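Local coordinates for conserved hypothetical protein (PDB 1NT2) that partners fibrillarin in the archaeal box C/D sRNP core and probably binds its guide RNA, at residues P206-M219 with L244-R256. Residues are numbered along the deposited sequence; the frame is centred on the assembly and turned at random.
Sequences PFIRTLPKAKRGKM and LYESIRRRYEELR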
loop_
_atom_site.group_PDB
_atom_site.type_symbol
_atom_site.label_atom_id
_atom_site.label_comp_id
_atom_site.label_asym_id
_atom_site.label_seq_id
_atom_site.Cartn_x
_atom_site.Cartn_y
_atom_site.Cartn_z
ATOM N N PRO B 206 23.503 20.961 -4.167
ATOM C CA PRO B 206 23.779 22.375 -3.909
ATOM C C PRO B 206 23.883 23.218 -5.180
ATOM O O PRO B 206 23.155 24.194 -5.338
ATOM C CB PRO B 206 25.088 22.323 -3.133
ATOM C CG PRO B 206 24.905 21.092 -2.307
ATOM C CD PRO B 206 24.326 20.099 -3.296
ATOM N N PHE B 207 24.779 22.836 -6.086
ATOM C CA PHE B 207 24.969 23.577 -7.332
ATOM C C PHE B 207 23.675 23.897 -8.064
ATOM O O PHE B 207 23.580 24.909 -8.759
ATOM C CB PHE B 207 25.909 22.824 -8.271
ATOM C CG PHE B 207 27.332 22.782 -7.796
ATOM C CD1 PHE B 207 27.819 23.756 -6.934
ATOM C CD2 PHE B 207 28.200 21.796 -8.247
ATOM C CE1 PHE B 207 29.149 23.754 -6.527
ATOM C CE2 PHE B 207 29.537 21.781 -7.849
ATOM C CZ PHE B 207 30.011 22.764 -6.987
ATOM N N ILE B 208 22.683 23.028 -7.926
ATOM C CA ILE B 208 21.403 23.279 -8.557
ATOM C C ILE B 208 20.580 24.143 -7.601
ATOM O O ILE B 208 20.198 25.258 -7.941
ATOM C CB ILE B 208 20.650 21.965 -8.856
ATOM C CG1 ILE B 208 21.438 21.139 -9.865
ATOM C CG2 ILE B 208 19.276 22.259 -9.416
ATOM C CD1 ILE B 208 20.732 19.890 -10.303
ATOM N N ARG B 209 20.345 23.636 -6.395
ATOM C CA ARG B 209 19.559 24.348 -5.387
ATOM C C ARG B 209 19.878 25.823 -5.150
ATOM O O ARG B 209 18.984 26.585 -4.801
ATOM C CB ARG B 209 19.640 23.637 -4.030
ATOM C CG ARG B 209 18.593 22.554 -3.777
ATOM C CD ARG B 209 18.456 22.291 -2.272
ATOM N NE ARG B 209 19.752 22.058 -1.630
ATOM C CZ ARG B 209 20.189 22.704 -0.549
ATOM N NH1 ARG B 209 19.435 23.635 0.029
ATOM N NH2 ARG B 209 21.388 22.424 -0.046
ATOM N N THR B 210 21.129 26.239 -5.319
ATOM C CA THR B 210 21.464 27.639 -5.063
ATOM C C THR B 210 21.666 28.510 -6.295
ATOM O O THR B 210 22.683 29.190 -6.444
ATOM C CB THR B 210 22.699 27.753 -4.159
ATOM O OG1 THR B 210 23.810 27.089 -4.769
ATOM C CG2 THR B 210 22.414 27.117 -2.817
ATOM N N LEU B 211 20.668 28.493 -7.167
ATOM C CA LEU B 211 20.680 29.274 -8.393
ATOM C C LEU B 211 19.388 30.095 -8.405
ATOM O O LEU B 211 18.820 30.353 -7.347
ATOM C CB LEU B 211 20.775 28.328 -9.590
ATOM C CG LEU B 211 22.098 27.559 -9.661
ATOM C CD1 LEU B 211 22.061 26.607 -10.837
ATOM C CD2 LEU B 211 23.269 28.536 -9.787
ATOM N N PRO B 212 18.903 30.523 -9.582
ATOM C CA PRO B 212 17.665 31.303 -9.517
ATOM C C PRO B 212 16.413 30.445 -9.371
ATOM O O PRO B 212 15.834 30.333 -8.288
ATOM C CB PRO B 212 17.680 32.062 -10.835
ATOM C CG PRO B 212 18.288 31.051 -11.765
ATOM C CD PRO B 212 19.462 30.553 -10.946
ATOM N N LYS B 213 16.004 29.841 -10.478
ATOM C CA LYS B 213 14.822 29.002 -10.504
ATOM C C LYS B 213 14.636 28.512 -11.932
ATOM O O LYS B 213 14.260 27.363 -12.160
ATOM C CB LYS B 213 13.597 29.809 -10.073
ATOM C CG LYS B 213 12.313 29.007 -10.009
ATOM C CD LYS B 213 11.106 29.887 -10.291
ATOM C CE LYS B 213 11.114 30.401 -11.733
ATOM N NZ LYS B 213 9.950 31.291 -12.035
ATOM N N ALA B 214 14.905 29.396 -12.890
ATOM C CA ALA B 214 14.775 29.079 -14.309
ATOM C C ALA B 214 16.120 28.665 -14.895
ATOM O O ALA B 214 16.176 27.851 -15.818
ATOM C CB ALA B 214 14.221 30.282 -15.070
ATOM N N LYS B 215 17.203 29.224 -14.364
ATOM C CA LYS B 215 18.529 28.873 -14.854
ATOM C C LYS B 215 19.132 27.699 -14.104
ATOM O O LYS B 215 20.227 27.245 -14.425
ATOM C CB LYS B 215 19.478 30.073 -14.786
ATOM C CG LYS B 215 19.580 30.855 -16.101
ATOM C CD LYS B 215 19.979 29.937 -17.265
ATOM C CE LYS B 215 20.160 30.691 -18.587
ATOM N NZ LYS B 215 20.525 29.768 -19.714
ATOM N N ARG B 216 18.425 27.205 -13.098
ATOM C CA ARG B 216 18.930 26.063 -12.362
ATOM C C ARG B 216 18.739 24.826 -13.231
ATOM O O ARG B 216 19.502 23.867 -13.136
ATOM C CB ARG B 216 18.189 25.907 -11.036
ATOM C CG ARG B 216 16.693 25.701 -11.168
ATOM C CD ARG B 216 16.002 25.831 -9.813
ATOM N NE ARG B 216 16.465 27.014 -9.092
ATOM C CZ ARG B 216 17.351 26.984 -8.102
ATOM N NH1 ARG B 216 17.868 25.826 -7.707
ATOM N NH2 ARG B 216 17.732 28.109 -7.517
ATOM N N GLY B 217 17.727 24.855 -14.092
ATOM C CA GLY B 217 17.482 23.722 -14.965
ATOM C C GLY B 217 18.636 23.475 -15.924
ATOM O O GLY B 217 18.864 22.353 -16.374
ATOM N N LYS B 218 19.367 24.538 -16.233
ATOM C CA LYS B 218 20.505 24.461 -17.140
ATOM C C LYS B 218 21.723 23.907 -16.419
ATOM O O LYS B 218 22.748 23.615 -17.034
ATOM C CB LYS B 218 20.800 25.851 -17.714
ATOM C CG LYS B 218 20.007 26.201 -18.985
ATOM C CD LYS B 218 18.516 25.832 -18.909
ATOM C CE LYS B 218 17.715 26.762 -17.997
ATOM N NZ LYS B 218 16.243 26.458 -18.034
ATOM N N MET B 219 21.597 23.764 -15.106
ATOM C CA MET B 219 22.671 23.220 -14.286
ATOM C C MET B 219 22.466 21.709 -14.229
ATOM O O MET B 219 23.411 20.924 -14.361
ATOM C CB MET B 219 22.617 23.803 -12.874
ATOM C CG MET B 219 23.728 23.333 -11.946
ATOM S SD MET B 219 25.352 23.765 -12.564
ATOM C CE MET B 219 26.107 22.191 -12.672
ATOM N N LEU B 244 36.086 15.684 -13.720
ATOM C CA LEU B 244 34.643 15.677 -13.564
ATOM C C LEU B 244 34.158 16.784 -12.644
ATOM O O LEU B 244 33.546 17.747 -13.102
ATOM C CB LEU B 244 34.193 14.327 -13.017
ATOM C CG LEU B 244 34.237 13.198 -14.042
ATOM C CD1 LEU B 244 33.889 11.872 -13.384
ATOM C CD2 LEU B 244 33.257 13.520 -15.155
ATOM N N TYR B 245 34.431 16.648 -11.348
ATOM C CA TYR B 245 33.999 17.649 -10.380
ATOM C C TYR B 245 34.460 19.018 -10.826
ATOM O O TYR B 245 33.755 20.009 -10.657
ATOM C CB TYR B 245 34.565 17.368 -8.989
ATOM C CG TYR B 245 34.046 18.339 -7.957
ATOM C CD1 TYR B 245 32.768 18.192 -7.415
ATOM C CD2 TYR B 245 34.797 19.447 -7.579
ATOM C CE1 TYR B 245 32.253 19.129 -6.529
ATOM C CE2 TYR B 245 34.295 20.390 -6.700
ATOM C CZ TYR B 245 33.024 20.231 -6.176
ATOM O OH TYR B 245 32.523 21.177 -5.309
ATOM N N GLU B 246 35.655 19.063 -11.392
ATOM C CA GLU B 246 36.214 20.312 -11.874
ATOM C C GLU B 246 35.189 21.029 -12.754
ATOM O O GLU B 246 34.676 22.096 -12.399
ATOM C CB GLU B 246 37.492 20.039 -12.675
ATOM C CG GLU B 246 38.253 21.298 -13.039
ATOM C CD GLU B 246 38.465 22.209 -11.833
ATOM O OE1 GLU B 246 39.189 21.792 -10.898
ATOM O OE2 GLU B 246 37.902 23.332 -11.815
ATOM N N SER B 247 34.891 20.420 -13.896
ATOM C CA SER B 247 33.940 20.974 -14.853
ATOM C C SER B 247 32.667 21.504 -14.203
ATOM O O SER B 247 32.176 22.570 -14.567
ATOM C CB SER B 247 33.561 19.906 -15.879
ATOM O OG SER B 247 32.900 18.820 -15.253
ATOM N N ILE B 248 32.147 20.752 -13.237
ATOM C CA ILE B 248 30.914 21.107 -12.545
ATOM C C ILE B 248 31.001 22.385 -11.714
ATOM O O ILE B 248 30.131 23.248 -11.808
ATOM C CB ILE B 248 30.460 19.960 -11.637
ATOM C CG1 ILE B 248 30.551 18.625 -12.389
ATOM C CG2 ILE B 248 29.037 20.202 -11.181
ATOM C CD1 ILE B 248 29.693 18.542 -13.643
ATOM N N ARG B 249 32.040 22.496 -10.893
ATOM C CA ARG B 249 32.235 23.682 -10.058
ATOM C C ARG B 249 32.417 24.895 -10.949
ATOM O O ARG B 249 31.852 25.953 -10.701
ATOM C CB ARG B 249 33.477 23.518 -9.173
ATOM C CG ARG B 249 33.873 24.762 -8.372
ATOM C CD ARG B 249 32.867 25.068 -7.270
ATOM N NE ARG B 249 33.230 26.252 -6.488
ATOM C CZ ARG B 249 32.505 26.738 -5.481
ATOM N NH1 ARG B 249 31.372 26.143 -5.124
ATOM N NH2 ARG B 249 32.913 27.822 -4.832
ATOM N N ARG B 250 33.227 24.729 -11.985
ATOM C CA ARG B 250 33.499 25.797 -12.931
ATOM C C ARG B 250 32.199 26.265 -13.591
ATOM O O ARG B 250 31.836 27.437 -13.503
ATOM C CB ARG B 250 34.467 25.294 -14.000
ATOM C CG ARG B 250 34.956 26.359 -14.964
ATOM C CD ARG B 250 35.682 25.724 -16.137
ATOM N NE ARG B 250 36.621 24.684 -15.715
ATOM C CZ ARG B 250 37.740 24.901 -15.030
ATOM N NH1 ARG B 250 38.087 26.130 -14.671
ATOM N NH2 ARG B 250 38.525 23.880 -14.712
ATOM N N ARG B 251 31.505 25.338 -14.247
ATOM C CA ARG B 251 30.248 25.637 -14.934
ATOM C C ARG B 251 29.277 26.270 -13.949
ATOM O O ARG B 251 28.366 27.003 -14.329
ATOM C CB ARG B 251 29.652 24.343 -15.507
ATOM C CG ARG B 251 28.652 24.515 -16.652
ATOM C CD ARG B 251 27.317 25.071 -16.179
ATOM N NE ARG B 251 26.286 25.039 -17.219
ATOM C CZ ARG B 251 26.401 25.606 -18.416
ATOM N NH1 ARG B 251 27.508 26.255 -18.744
ATOM N NH2 ARG B 251 25.399 25.535 -19.282
ATOM N N TYR B 252 29.489 25.980 -12.673
ATOM C CA TYR B 252 28.650 26.510 -11.614
ATOM C C TYR B 252 28.929 27.996 -11.423
ATOM O O TYR B 252 28.005 28.806 -11.365
ATOM C CB TYR B 252 28.928 25.754 -10.319
ATOM C CG TYR B 252 28.153 26.243 -9.126
ATOM C CD1 TYR B 252 26.766 26.148 -9.080
ATOM C CD2 TYR B 252 28.813 26.764 -8.019
ATOM C CE1 TYR B 252 26.058 26.555 -7.955
ATOM C CE2 TYR B 252 28.115 27.169 -6.894
ATOM C CZ TYR B 252 26.741 27.060 -6.866
ATOM O OH TYR B 252 26.057 27.444 -5.739
ATOM N N GLU B 253 30.205 28.353 -11.321
ATOM C CA GLU B 253 30.578 29.751 -11.153
ATOM C C GLU B 253 29.987 30.506 -12.335
ATOM O O GLU B 253 29.284 31.505 -12.168
ATOM C CB GLU B 253 32.103 29.907 -11.146
ATOM C CG GLU B 253 32.664 30.601 -9.905
ATOM C CD GLU B 253 32.312 29.875 -8.612
ATOM O OE1 GLU B 253 32.593 28.660 -8.518
ATOM O OE2 GLU B 253 31.757 30.520 -7.692
ATOM N N GLU B 254 30.261 29.993 -13.530
ATOM C CA GLU B 254 29.772 30.597 -14.759
ATOM C C GLU B 254 28.328 31.056 -14.607
ATOM O O GLU B 254 27.914 32.029 -15.236
ATOM C CB GLU B 254 29.895 29.602 -15.927
ATOM C CG GLU B 254 31.318 29.067 -16.141
ATOM C CD GLU B 254 31.459 28.179 -17.376
ATOM O OE1 GLU B 254 30.583 27.317 -17.608
ATOM O OE2 GLU B 254 32.463 28.328 -18.111
ATOM N N LEU B 255 27.565 30.369 -13.763
ATOM C CA LEU B 255 26.175 30.741 -13.557
ATOM C C LEU B 255 26.023 31.963 -12.659
ATOM O O LEU B 255 25.976 31.876 -11.425
ATOM C CB LEU B 255 25.373 29.560 -13.009
ATOM C CG LEU B 255 25.213 28.369 -13.969
ATOM C CD1 LEU B 255 24.330 27.319 -13.329
ATOM C CD2 LEU B 255 24.597 28.809 -15.280
ATOM N N ARG B 256 25.950 33.109 -13.330
ATOM C CA ARG B 256 25.803 34.420 -12.718
ATOM C C ARG B 256 25.396 35.357 -13.851
ATOM O O ARG B 256 25.759 35.061 -15.009
ATOM C CB ARG B 256 27.140 34.872 -12.135
ATOM C CG ARG B 256 28.230 35.001 -13.185
ATOM C CD ARG B 256 29.593 34.730 -12.588
ATOM N NE ARG B 256 29.902 35.651 -11.500
ATOM C CZ ARG B 256 30.976 35.550 -10.720
ATOM N NH1 ARG B 256 31.844 34.560 -10.909
ATOM N NH2 ARG B 256 31.182 36.443 -9.755
#
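The hydroxyl of Thr210 and the phenol oxygen of Tyr252 meet in a hydrogen bond, OG1 to OH, 2.5 Å in the model; at this resolution so short a value says little about strength, and either oxygen could be the donor. Thr210 OG1 also lies 3.0 Å from Pro206 O, which already accepts the backbone N-H of Thr210, the first residue past the 206-209 helix. A chi1 of 58° sets OG1 between the backbone N and the carbonyl carbon, where it can face both the helix end and the phenol, meeting the Tyr252 ring at its edge.

Phe207 is the knob of the interface, seated among Tyr245, Ile248, Arg249 and Tyr252 of helix 243-254. Its CD1 sits over the centre of the Tyr252 ring, with the two ring planes tilted 36° apart. In return, Tyr252 CB makes a CH-pi contact over one Phe207 face, 4.2 Å from the ring centroid. Ile248 CG2 packs obliquely against CD2, Tyr245 brings its OH to CZ, and the Arg249 guanidinium comes edge-on to CE1 through NH1.

Beyond Tyr252, Leu255 CD1 touches both Leu211 CD1 (3.4 Å) and Met219 SD (3.8 Å), which approach it from directions roughly at right angles. Bends at chi2 and chi3 bring the Met219 methyl CE to Ile248 CG2.

The contact lies within the Nop family region and joins helix 243-254, the last one modelled, to helix 206-209, the loop after it and the start of helix 217-236, where Ile248 and Arg251 also touch Phe222, while Leu244 and Tyr245 reach Leu145 of helix 140-146.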